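Local coordinates for hypothetical protein BP2299 (Bordetella pertussis Tohama I, PDB 2FQP) that is of unknown function but binds a zinc ion in its cupin domain, at residues 34-39 with 75-80; 48-53 with 85-90; 5-10 with 23-28. All blocks are in the same frame, centred on the assembly; numbering follows the deposited sequence.

Contact 1 (34-39 with 75-80); sequences HRHSMD and VEHNVI. With ZN (zinc ion), chain E.
His34, His36 and His77 converge on a zinc ion in the metal site of a cupin, a double-stranded beta-helix fold. Two histidines come from the His-X-His start of 34-39; the third, His77, is the histidine of a stretch beginning at Pro72 that fits the second cupin motif, PxGxxHxxxN. All three use NE2: His34 NE2 and His36 NE2 each lie 2.0 Å from zinc, and His77 NE2 lies 2.3 Å from it. The His77 ring is oblique to both others, its plane 61° from that of His34.

The packing is tight beneath the zinc. The His77 ring is held between Val79 CG2 over the centre of one face and Val75 CG1 over the centre of the other, while Tyr40 stacks on His36. His34 ND1 donates to Gly32 O, which fixes the turn of that ring. The strands pair antiparallel here. His34 and His77 exchange backbone bonds, and beyond them His36 N reaches Val75 O at 2.8 Å with a nearly straight N-H (169°). As a directly paired couple, His34 and His77 lie on the same face of the sheet, and in both CG sits between the backbone N and the carbonyl carbon.

Three waters complete the zinc shell, probably marking the side open to solvent or a ligand; an acetate ion bound near His77 is consistent with this. The sheet face carrying Arg35 and Glu76 is looser. There the extended Arg35 chain crosses Glu76, with guanidinium and carboxylate planes 78° apart, and Glu76 OE1 turns to Trp33 NE1. The charged pair is a long salt bridge, Arg35 NE to Glu76 OE2 at 3.8 Å, with OE2 at the guanidinium edge.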
loop_
_atom_site.group_PDB
_atom_site.type_symbol
_atom_site.label_atom_id
_atom_site.label_comp_id
_atom_site.label_asym_id
_atom_site.label_seq_id
_atom_site.Cartn_x
_atom_site.Cartn_y
_atom_site.Cartn_z
ATOM N N HIS A 34 -15.186 -11.885 -8.635
ATOM C CA HIS A 34 -15.552 -11.504 -7.282
ATOM C C HIS A 34 -16.234 -10.125 -7.289
ATOM O O HIS A 34 -16.119 -9.356 -8.258
ATOM C CB HIS A 34 -14.314 -11.510 -6.370
ATOM C CG HIS A 34 -13.227 -10.582 -6.803
ATOM N ND1 HIS A 34 -12.388 -10.891 -7.853
ATOM C CD2 HIS A 34 -12.833 -9.365 -6.346
ATOM C CE1 HIS A 34 -11.507 -9.911 -8.010
ATOM N NE2 HIS A 34 -11.743 -8.983 -7.100
ATOM N N ARG A 35 -16.923 -9.816 -6.199
ATOM C CA ARG A 35 -17.561 -8.524 -6.015
ATOM C C ARG A 35 -16.892 -7.848 -4.814
ATOM O O ARG A 35 -16.800 -8.462 -3.766
ATOM C CB ARG A 35 -19.046 -8.672 -5.706
ATOM C CG ARG A 35 -19.751 -7.336 -5.469
ATOM C CD ARG A 35 -21.256 -7.488 -5.205
ATOM N NE ARG A 35 -21.951 -6.215 -5.388
ATOM C CZ ARG A 35 -21.927 -5.197 -4.530
ATOM N NH1 ARG A 35 -21.236 -5.276 -3.399
ATOM N NH2 ARG A 35 -22.607 -4.079 -4.813
ATOM N N HIS A 36 -16.498 -6.594 -4.953
ATOM C CA HIS A 36 -15.928 -5.862 -3.827
ATOM C C HIS A 36 -17.025 -5.325 -2.958
ATOM O O HIS A 36 -17.808 -4.504 -3.411
ATOM C CB HIS A 36 -15.069 -4.729 -4.318
ATOM C CG HIS A 36 -13.751 -5.203 -4.784
ATOM N ND1 HIS A 36 -12.690 -5.381 -3.922
ATOM C CD2 HIS A 36 -13.345 -5.651 -5.995
ATOM C CE1 HIS A 36 -11.676 -5.894 -4.598
ATOM N NE2 HIS A 36 -12.049 -6.060 -5.859
ATOM N N SER A 37 -17.030 -5.765 -1.696
ATOM C CA SER A 37 -18.070 -5.361 -0.724
ATOM C C SER A 37 -17.721 -4.083 0.052
ATOM O O SER A 37 -18.576 -3.508 0.763
ATOM C CB SER A 37 -18.328 -6.519 0.253
ATOM O OG SER A 37 -17.208 -6.716 1.076
HETATM N N MSE A 38 -16.506 -3.579 -0.169
HETATM C CA MSE A 38 -16.016 -2.363 0.483
HETATM C C MSE A 38 -15.254 -1.460 -0.439
HETATM O O MSE A 38 -14.605 -1.936 -1.373
HETATM C CB MSE A 38 -15.095 -2.781 1.621
HETATM C CG MSE A 38 -15.842 -3.364 2.772
HETATM SE SE MSE A 38 -14.541 -4.111 4.039
HETATM C CE MSE A 38 -14.465 -5.911 3.347
ATOM N N ASP A 39 -15.290 -0.150 -0.193
ATOM C CA ASP A 39 -14.299 0.736 -0.864
ATOM C C ASP A 39 -12.905 0.181 -0.555
ATOM O O ASP A 39 -12.639 -0.355 0.540
ATOM C CB ASP A 39 -14.386 2.184 -0.390
ATOM C CG ASP A 39 -15.721 2.851 -0.700
ATOM O OD1 ASP A 39 -16.450 2.414 -1.609
ATOM O OD2 ASP A 39 -16.024 3.867 -0.028
ATOM N N VAL A 75 -17.493 -2.896 -7.312
ATOM C CA VAL A 75 -16.727 -3.415 -8.441
ATOM C C VAL A 75 -16.925 -4.913 -8.560
ATOM O O VAL A 75 -16.830 -5.635 -7.582
ATOM C CB VAL A 75 -15.212 -3.070 -8.277
ATOM C CG1 VAL A 75 -14.382 -3.794 -9.292
ATOM C CG2 VAL A 75 -15.032 -1.555 -8.380
ATOM N N GLU A 76 -17.234 -5.361 -9.763
ATOM C CA GLU A 76 -17.345 -6.803 -10.086
ATOM C C GLU A 76 -16.403 -7.050 -11.212
ATOM O O GLU A 76 -16.491 -6.399 -12.247
ATOM C CB GLU A 76 -18.755 -7.196 -10.506
ATOM C CG GLU A 76 -19.790 -7.051 -9.411
ATOM C CD GLU A 76 -20.942 -8.075 -9.522
ATOM O OE1 GLU A 76 -20.859 -9.075 -10.306
ATOM O OE2 GLU A 76 -21.934 -7.862 -8.800
ATOM N N HIS A 77 -15.459 -7.961 -11.010
ATOM C CA HIS A 77 -14.488 -8.277 -12.041
ATOM C C HIS A 77 -13.661 -9.530 -11.762
ATOM O O HIS A 77 -13.738 -10.108 -10.691
ATOM C CB HIS A 77 -13.525 -7.093 -12.235
ATOM C CG HIS A 77 -12.707 -6.754 -11.026
ATOM N ND1 HIS A 77 -11.898 -5.635 -10.992
ATOM C CD2 HIS A 77 -12.570 -7.352 -9.821
ATOM C CE1 HIS A 77 -11.274 -5.577 -9.832
ATOM N NE2 HIS A 77 -11.668 -6.595 -9.092
ATOM N N ASN A 78 -12.889 -9.914 -12.778
ATOM C CA ASN A 78 -11.866 -10.905 -12.710
ATOM C C ASN A 78 -10.573 -10.164 -13.061
ATOM O O ASN A 78 -10.541 -9.355 -13.968
ATOM C CB ASN A 78 -12.092 -12.070 -13.669
ATOM C CG ASN A 78 -10.944 -13.105 -13.614
ATOM O OD1 ASN A 78 -10.450 -13.402 -12.544
ATOM N ND2 ASN A 78 -10.508 -13.608 -14.791
ATOM N N VAL A 79 -9.507 -10.427 -12.323
ATOM C CA VAL A 79 -8.269 -9.739 -12.569
ATOM C C VAL A 79 -7.208 -10.761 -12.917
ATOM O O VAL A 79 -7.047 -11.703 -12.196
ATOM C CB VAL A 79 -7.782 -9.011 -11.295
ATOM C CG1 VAL A 79 -6.442 -8.340 -11.514
ATOM C CG2 VAL A 79 -8.791 -7.970 -10.880
ATOM N N ILE A 80 -6.471 -10.500 -13.974
ATOM C CA ILE A 80 -5.521 -11.426 -14.545
ATOM C C ILE A 80 -4.156 -10.765 -14.653
ATOM O O ILE A 80 -4.037 -9.597 -15.037
ATOM C CB ILE A 80 -5.968 -11.892 -15.966
ATOM C CG1 ILE A 80 -7.226 -12.760 -15.901
ATOM C CG2 ILE A 80 -4.877 -12.695 -16.685
ATOM C CD1 ILE A 80 -7.927 -12.871 -17.253
HETATM ZN ZN ZN E . -10.826 -7.183 -7.047
HETATM O O HOH W 1 -9.452 -8.072 -5.304
HETATM O O HOH W 2 -8.968 -8.302 -7.706
HETATM O O HOH W 3 -9.241 -5.918 -6.888
#

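Contact 2 (48-53 with 85-90); sequences GPLLLE and TEFVFV
Leu50 and Phe87 reach each other through contrasting first torsions: Phe87 has CG anti to its backbone N (chi1 -167°), whereas Leu50 has CG anti to its carbonyl carbon. A chi2 of -79° then turns the Phe87 ring so that a face meets Leu50, and the leucine fork comes down on it. The CD2 methyl of Leu50 sits over the middle of that face, 3.9 Å from the Phe87 ring centroid and close to the normal, a well-centred CH-pi contact. The other branch, Leu50 CD1, leans on Phe89 and touches its CE2 at 3.9 Å, so a single leucine bridges two aromatic rings projecting from the same face of strand 87-90.

Strands 48-53 and 87-90 belong to the two facing sheets of the double-stranded beta-helix. They cross at 80° with their axes 9.0 Å apart, too far for backbone pairing, and side chains fill the gap between them. The closest approach comes at Gly48, where the backbone itself meets the ring: Gly48 O lies 3.5 Å from Phe87 CE2, and Gly48 CA lies in the ring plane at its edge. Leu63 touches both Leu50 and Phe87, Val79 adds to the packing of Leu50 from the neighbouring strand, and on the other side of Phe89 lie the rings of Trp23 and Phe25.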
loop_
_atom_site.group_PDB
_atom_site.type_symbol
_atom_site.label_atom_id
_atom_site.label_comp_id
_atom_site.label_asym_id
_atom_site.label_seq_id
_atom_site.Cartn_x
_atom_site.Cartn_y
_atom_site.Cartn_z
ATOM N N GLY A 48 3.648 -3.093 -13.755
ATOM C CA GLY A 48 3.267 -3.975 -14.850
ATOM C C GLY A 48 1.806 -3.890 -15.184
ATOM O O GLY A 48 1.048 -3.276 -14.421
ATOM N N PRO A 49 1.403 -4.506 -16.308
ATOM C CA PRO A 49 -0.005 -4.514 -16.726
ATOM C C PRO A 49 -0.841 -5.520 -15.904
ATOM O O PRO A 49 -0.335 -6.572 -15.462
ATOM C CB PRO A 49 0.084 -4.954 -18.199
ATOM C CG PRO A 49 1.251 -5.874 -18.229
ATOM C CD PRO A 49 2.261 -5.219 -17.270
ATOM N N LEU A 50 -2.110 -5.186 -15.694
ATOM C CA LEU A 50 -3.098 -6.145 -15.265
ATOM C C LEU A 50 -4.190 -6.130 -16.306
ATOM O O LEU A 50 -4.414 -5.099 -16.950
ATOM C CB LEU A 50 -3.692 -5.788 -13.900
ATOM C CG LEU A 50 -2.812 -6.083 -12.675
ATOM C CD1 LEU A 50 -3.628 -5.798 -11.469
ATOM C CD2 LEU A 50 -2.247 -7.472 -12.637
ATOM N N LEU A 51 -4.845 -7.278 -16.479
ATOM C CA LEU A 51 -5.926 -7.388 -17.430
ATOM C C LEU A 51 -7.182 -7.468 -16.589
ATOM O O LEU A 51 -7.306 -8.368 -15.747
ATOM C CB LEU A 51 -5.734 -8.629 -18.302
ATOM C CG LEU A 51 -6.838 -8.941 -19.314
ATOM C CD1 LEU A 51 -7.066 -7.771 -20.228
ATOM C CD2 LEU A 51 -6.460 -10.168 -20.127
ATOM N N LEU A 52 -8.078 -6.510 -16.770
ATOM C CA LEU A 52 -9.301 -6.442 -15.959
ATOM C C LEU A 52 -10.502 -6.824 -16.797
ATOM O O LEU A 52 -10.786 -6.195 -17.824
ATOM C CB LEU A 52 -9.497 -5.054 -15.372
ATOM C CG LEU A 52 -8.312 -4.451 -14.629
ATOM C CD1 LEU A 52 -8.538 -2.950 -14.395
ATOM C CD2 LEU A 52 -8.104 -5.205 -13.340
ATOM N N GLU A 53 -11.192 -7.882 -16.371
ATOM C CA GLU A 53 -12.415 -8.371 -17.064
ATOM C C GLU A 53 -13.626 -7.937 -16.280
ATOM O O GLU A 53 -13.750 -8.246 -15.114
ATOM C CB GLU A 53 -12.412 -9.882 -17.139
ATOM C CG GLU A 53 -11.249 -10.403 -17.965
ATOM C CD GLU A 53 -11.288 -11.908 -18.218
ATOM O OE1 GLU A 53 -11.671 -12.700 -17.313
ATOM O OE2 GLU A 53 -10.877 -12.300 -19.325
ATOM N N THR A 85 5.945 -13.101 -15.201
ATOM C CA THR A 85 6.513 -13.000 -13.902
ATOM C C THR A 85 5.413 -12.657 -12.909
ATOM O O THR A 85 4.337 -12.164 -13.287
ATOM C CB THR A 85 7.577 -11.869 -13.857
ATOM O OG1 THR A 85 7.014 -10.655 -14.392
ATOM C CG2 THR A 85 8.796 -12.273 -14.668
ATOM N N GLU A 86 5.719 -12.898 -11.641
ATOM C CA GLU A 86 4.760 -12.728 -10.551
ATOM C C GLU A 86 4.411 -11.275 -10.443
ATOM O O GLU A 86 5.294 -10.427 -10.607
ATOM C CB GLU A 86 5.378 -13.202 -9.239
ATOM C CG GLU A 86 4.456 -13.132 -8.036
ATOM C CD GLU A 86 5.026 -13.827 -6.822
ATOM O OE1 GLU A 86 6.253 -13.773 -6.650
ATOM O OE2 GLU A 86 4.247 -14.441 -6.050
ATOM N N PHE A 87 3.139 -10.997 -10.177
ATOM C CA PHE A 87 2.642 -9.641 -9.946
ATOM C C PHE A 87 2.066 -9.564 -8.550
ATOM O O PHE A 87 1.328 -10.453 -8.128
ATOM C CB PHE A 87 1.547 -9.231 -10.953
ATOM C CG PHE A 87 1.261 -7.782 -10.915
ATOM C CD1 PHE A 87 0.462 -7.232 -9.916
ATOM C CD2 PHE A 87 1.859 -6.922 -11.857
ATOM C CE1 PHE A 87 0.254 -5.856 -9.818
ATOM C CE2 PHE A 87 1.629 -5.563 -11.804
ATOM C CZ PHE A 87 0.814 -5.017 -10.782
ATOM N N VAL A 88 2.415 -8.508 -7.813
ATOM C CA VAL A 88 1.976 -8.392 -6.422
ATOM C C VAL A 88 1.366 -7.011 -6.167
ATOM O O VAL A 88 1.860 -6.017 -6.665
ATOM C CB VAL A 88 3.163 -8.637 -5.465
ATOM C CG1 VAL A 88 2.704 -8.547 -3.990
ATOM C CG2 VAL A 88 3.836 -9.978 -5.765
ATOM N N PHE A 89 0.241 -6.987 -5.452
ATOM C CA PHE A 89 -0.310 -5.767 -4.891
ATOM C C PHE A 89 -0.888 -5.992 -3.508
ATOM O O PHE A 89 -1.207 -7.122 -3.123
ATOM C CB PHE A 89 -1.316 -5.026 -5.820
ATOM C CG PHE A 89 -2.609 -5.770 -6.129
ATOM C CD1 PHE A 89 -3.685 -5.795 -5.205
ATOM C CD2 PHE A 89 -2.826 -6.310 -7.397
ATOM C CE1 PHE A 89 -4.893 -6.445 -5.544
ATOM C CE2 PHE A 89 -4.018 -6.923 -7.727
ATOM C CZ PHE A 89 -5.044 -7.010 -6.808
ATOM N N VAL A 90 -0.954 -4.894 -2.761
ATOM C CA VAL A 90 -1.547 -4.861 -1.456
ATOM C C VAL A 90 -2.890 -4.128 -1.572
ATOM O O VAL A 90 -2.954 -3.012 -2.092
ATOM C CB VAL A 90 -0.612 -4.206 -0.402
ATOM C CG1 VAL A 90 -1.347 -3.996 0.933
ATOM C CG2 VAL A 90 0.614 -5.098 -0.196
#

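Contact 3 (5-10 with 23-28); sequences PGAIPT and WRFPPG
Pro9 lies over the indole of Trp23, and two residues back Ala7 lies over the ring of Phe25, so each aromatic takes an aliphatic group on one face in a CH-pi contact. Pro9 CB stands 3.5 Å from the centroid of the Trp23 six-membered ring, close to its normal, and Pro9 CG lies above and just outside the CZ3-CH2 rim, 3.8 Å from each of these Trp23 atoms. Chi1 of -77° puts Trp23 CG beside the backbone N, and chi2 of 93° sets the indole so that its six-membered ring lies under Pro9. The Ala7 methyl is centred on Phe25, with CB 3.6 Å from the ring centroid and 11° off the normal; it also touches Trp23 CE3 at 4.0 Å.

Between these contacts Ile8 and Arg24 form an antiparallel hydrogen-bonded pair, Ile8 N to Arg24 O and Arg24 N to Ile8 O both measuring 2.9 Å. Their side chains occupy the face opposite Pro9 and Trp23. There Ile8 CD1 lies near Arg24 O, and the Ile8 side chain crosses that of Pro26 at about a right angle, while the guanidinium of Arg24 leads away to a salt bridge with Glu86. Past the strand ends, Pro5 and Pro26 slide by each other in opposite directions.

Together the segments form the open end of the beta hairpin 8-14/18-25, away from its turn. Strand 8-14 is the outermost of its sheet within the chain, and strand 18-25 joins it to strand 87-94.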
loop_
_atom_site.group_PDB
_atom_site.type_symbol
_atom_site.label_atom_id
_atom_site.label_comp_id
_atom_site.label_asym_id
_atom_site.label_seq_id
_atom_site.Cartn_x
_atom_site.Cartn_y
_atom_site.Cartn_z
ATOM N N PRO A 5 -3.771 -20.341 -13.170
ATOM C CA PRO A 5 -3.451 -20.514 -11.759
ATOM C C PRO A 5 -4.128 -19.442 -10.880
ATOM O O PRO A 5 -4.407 -18.354 -11.351
ATOM C CB PRO A 5 -1.925 -20.385 -11.730
ATOM C CG PRO A 5 -1.532 -19.741 -13.025
ATOM C CD PRO A 5 -2.590 -20.096 -14.008
ATOM N N GLY A 6 -4.412 -19.766 -9.629
ATOM C CA GLY A 6 -5.020 -18.815 -8.715
ATOM C C GLY A 6 -3.998 -17.835 -8.159
ATOM O O GLY A 6 -2.858 -18.203 -7.790
ATOM N N ALA A 7 -4.413 -16.572 -8.057
ATOM C CA ALA A 7 -3.705 -15.602 -7.241
ATOM C C ALA A 7 -3.880 -15.960 -5.759
ATOM O O ALA A 7 -4.947 -16.424 -5.337
ATOM C CB ALA A 7 -4.205 -14.134 -7.540
ATOM N N ILE A 8 -2.834 -15.733 -4.975
ATOM C CA ILE A 8 -2.798 -16.186 -3.592
ATOM C C ILE A 8 -2.935 -15.012 -2.654
ATOM O O ILE A 8 -2.097 -14.095 -2.689
ATOM C CB ILE A 8 -1.528 -16.920 -3.218
ATOM C CG1 ILE A 8 -1.312 -18.130 -4.153
ATOM C CG2 ILE A 8 -1.611 -17.337 -1.721
ATOM C CD1 ILE A 8 -0.415 -17.797 -5.350
ATOM N N PRO A 9 -4.001 -15.021 -1.831
ATOM C CA PRO A 9 -4.181 -13.940 -0.844
ATOM C C PRO A 9 -3.539 -14.265 0.506
ATOM O O PRO A 9 -3.687 -15.391 0.984
ATOM C CB PRO A 9 -5.693 -13.855 -0.716
ATOM C CG PRO A 9 -6.172 -15.296 -0.992
ATOM C CD PRO A 9 -5.125 -15.976 -1.818
ATOM N N THR A 10 -2.788 -13.315 1.076
ATOM C CA THR A 10 -2.327 -13.396 2.453
ATOM C C THR A 10 -2.835 -12.192 3.232
ATOM O O THR A 10 -2.504 -11.057 2.894
ATOM C CB THR A 10 -0.818 -13.435 2.513
ATOM O OG1 THR A 10 -0.374 -14.578 1.768
ATOM C CG2 THR A 10 -0.337 -13.517 3.953
ATOM N N TRP A 23 -1.977 -9.741 -2.430
ATOM C CA TRP A 23 -2.401 -10.626 -3.516
ATOM C C TRP A 23 -1.207 -10.914 -4.405
ATOM O O TRP A 23 -0.593 -9.996 -4.956
ATOM C CB TRP A 23 -3.538 -9.991 -4.337
ATOM C CG TRP A 23 -4.859 -10.062 -3.660
ATOM C CD1 TRP A 23 -5.427 -9.115 -2.863
ATOM C CD2 TRP A 23 -5.776 -11.154 -3.698
ATOM N NE1 TRP A 23 -6.640 -9.544 -2.399
ATOM C CE2 TRP A 23 -6.894 -10.785 -2.908
ATOM C CE3 TRP A 23 -5.758 -12.420 -4.317
ATOM C CZ2 TRP A 23 -7.994 -11.648 -2.698
ATOM C CZ3 TRP A 23 -6.856 -13.271 -4.143
ATOM C CH2 TRP A 23 -7.971 -12.869 -3.334
ATOM N N ARG A 24 -0.819 -12.188 -4.496
ATOM C CA ARG A 24 0.334 -12.572 -5.309
ATOM C C ARG A 24 -0.107 -13.410 -6.504
ATOM O O ARG A 24 -0.658 -14.508 -6.353
ATOM C CB ARG A 24 1.419 -13.308 -4.472
ATOM C CG ARG A 24 2.087 -12.459 -3.406
ATOM C CD ARG A 24 3.053 -13.284 -2.502
ATOM N NE ARG A 24 4.219 -13.708 -3.257
ATOM C CZ ARG A 24 5.361 -14.147 -2.713
ATOM N NH1 ARG A 24 5.516 -14.216 -1.392
ATOM N NH2 ARG A 24 6.379 -14.508 -3.505
ATOM N N PHE A 25 0.147 -12.894 -7.708
ATOM C CA PHE A 25 -0.281 -13.535 -8.936
ATOM C C PHE A 25 0.835 -14.302 -9.571
ATOM O O PHE A 25 1.819 -13.718 -9.934
ATOM C CB PHE A 25 -0.744 -12.477 -9.956
ATOM C CG PHE A 25 -2.020 -11.787 -9.596
ATOM C CD1 PHE A 25 -2.064 -10.841 -8.548
ATOM C CD2 PHE A 25 -3.175 -11.999 -10.338
ATOM C CE1 PHE A 25 -3.212 -10.201 -8.226
ATOM C CE2 PHE A 25 -4.385 -11.336 -9.970
ATOM C CZ PHE A 25 -4.382 -10.462 -8.911
ATOM N N PRO A 26 0.680 -15.630 -9.740
ATOM C CA PRO A 26 1.635 -16.332 -10.596
ATOM C C PRO A 26 1.580 -15.734 -11.981
ATOM O O PRO A 26 0.577 -15.067 -12.338
ATOM C CB PRO A 26 1.074 -17.764 -10.665
ATOM C CG PRO A 26 0.295 -17.930 -9.471
ATOM C CD PRO A 26 -0.340 -16.543 -9.211
ATOM N N PRO A 27 2.632 -15.942 -12.782
ATOM C CA PRO A 27 2.502 -15.653 -14.213
ATOM C C PRO A 27 1.216 -16.267 -14.834
ATOM O O PRO A 27 0.933 -17.464 -14.661
ATOM C CB PRO A 27 3.728 -16.351 -14.805
ATOM C CG PRO A 27 4.732 -16.266 -13.722
ATOM C CD PRO A 27 3.963 -16.511 -12.462
ATOM N N GLY A 28 0.426 -15.448 -15.514
ATOM C CA GLY A 28 -0.802 -15.915 -16.123
ATOM C C GLY A 28 -1.954 -16.075 -15.146
ATOM O O GLY A 28 -3.027 -16.502 -15.534
#

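Contact 2 is buried, contact 1 partly buried and contact 3 largely at the surface. Contacts 1 and 3 pair antiparallel neighbours within a sheet by backbone bonds, whereas contact 2 spans the two sheets mainly through apolar side chains, without backbone pairing. Contact 1 adds metal coordination and charge to its pairing; contact 3 adds proline and alanine on aromatic faces. They are joined through neighbouring strands: 76-80 of contact 1 runs beside 48-54 of contact 2, and 87-94 of contact 2 beside 18-25 of contact 3. Aromatic residues continue across the last boundary, where Phe89 CE2 lies 3.4 Å from Phe25 CE1. Contacts 1 and 2 lie on opposite sides of the chain's centre.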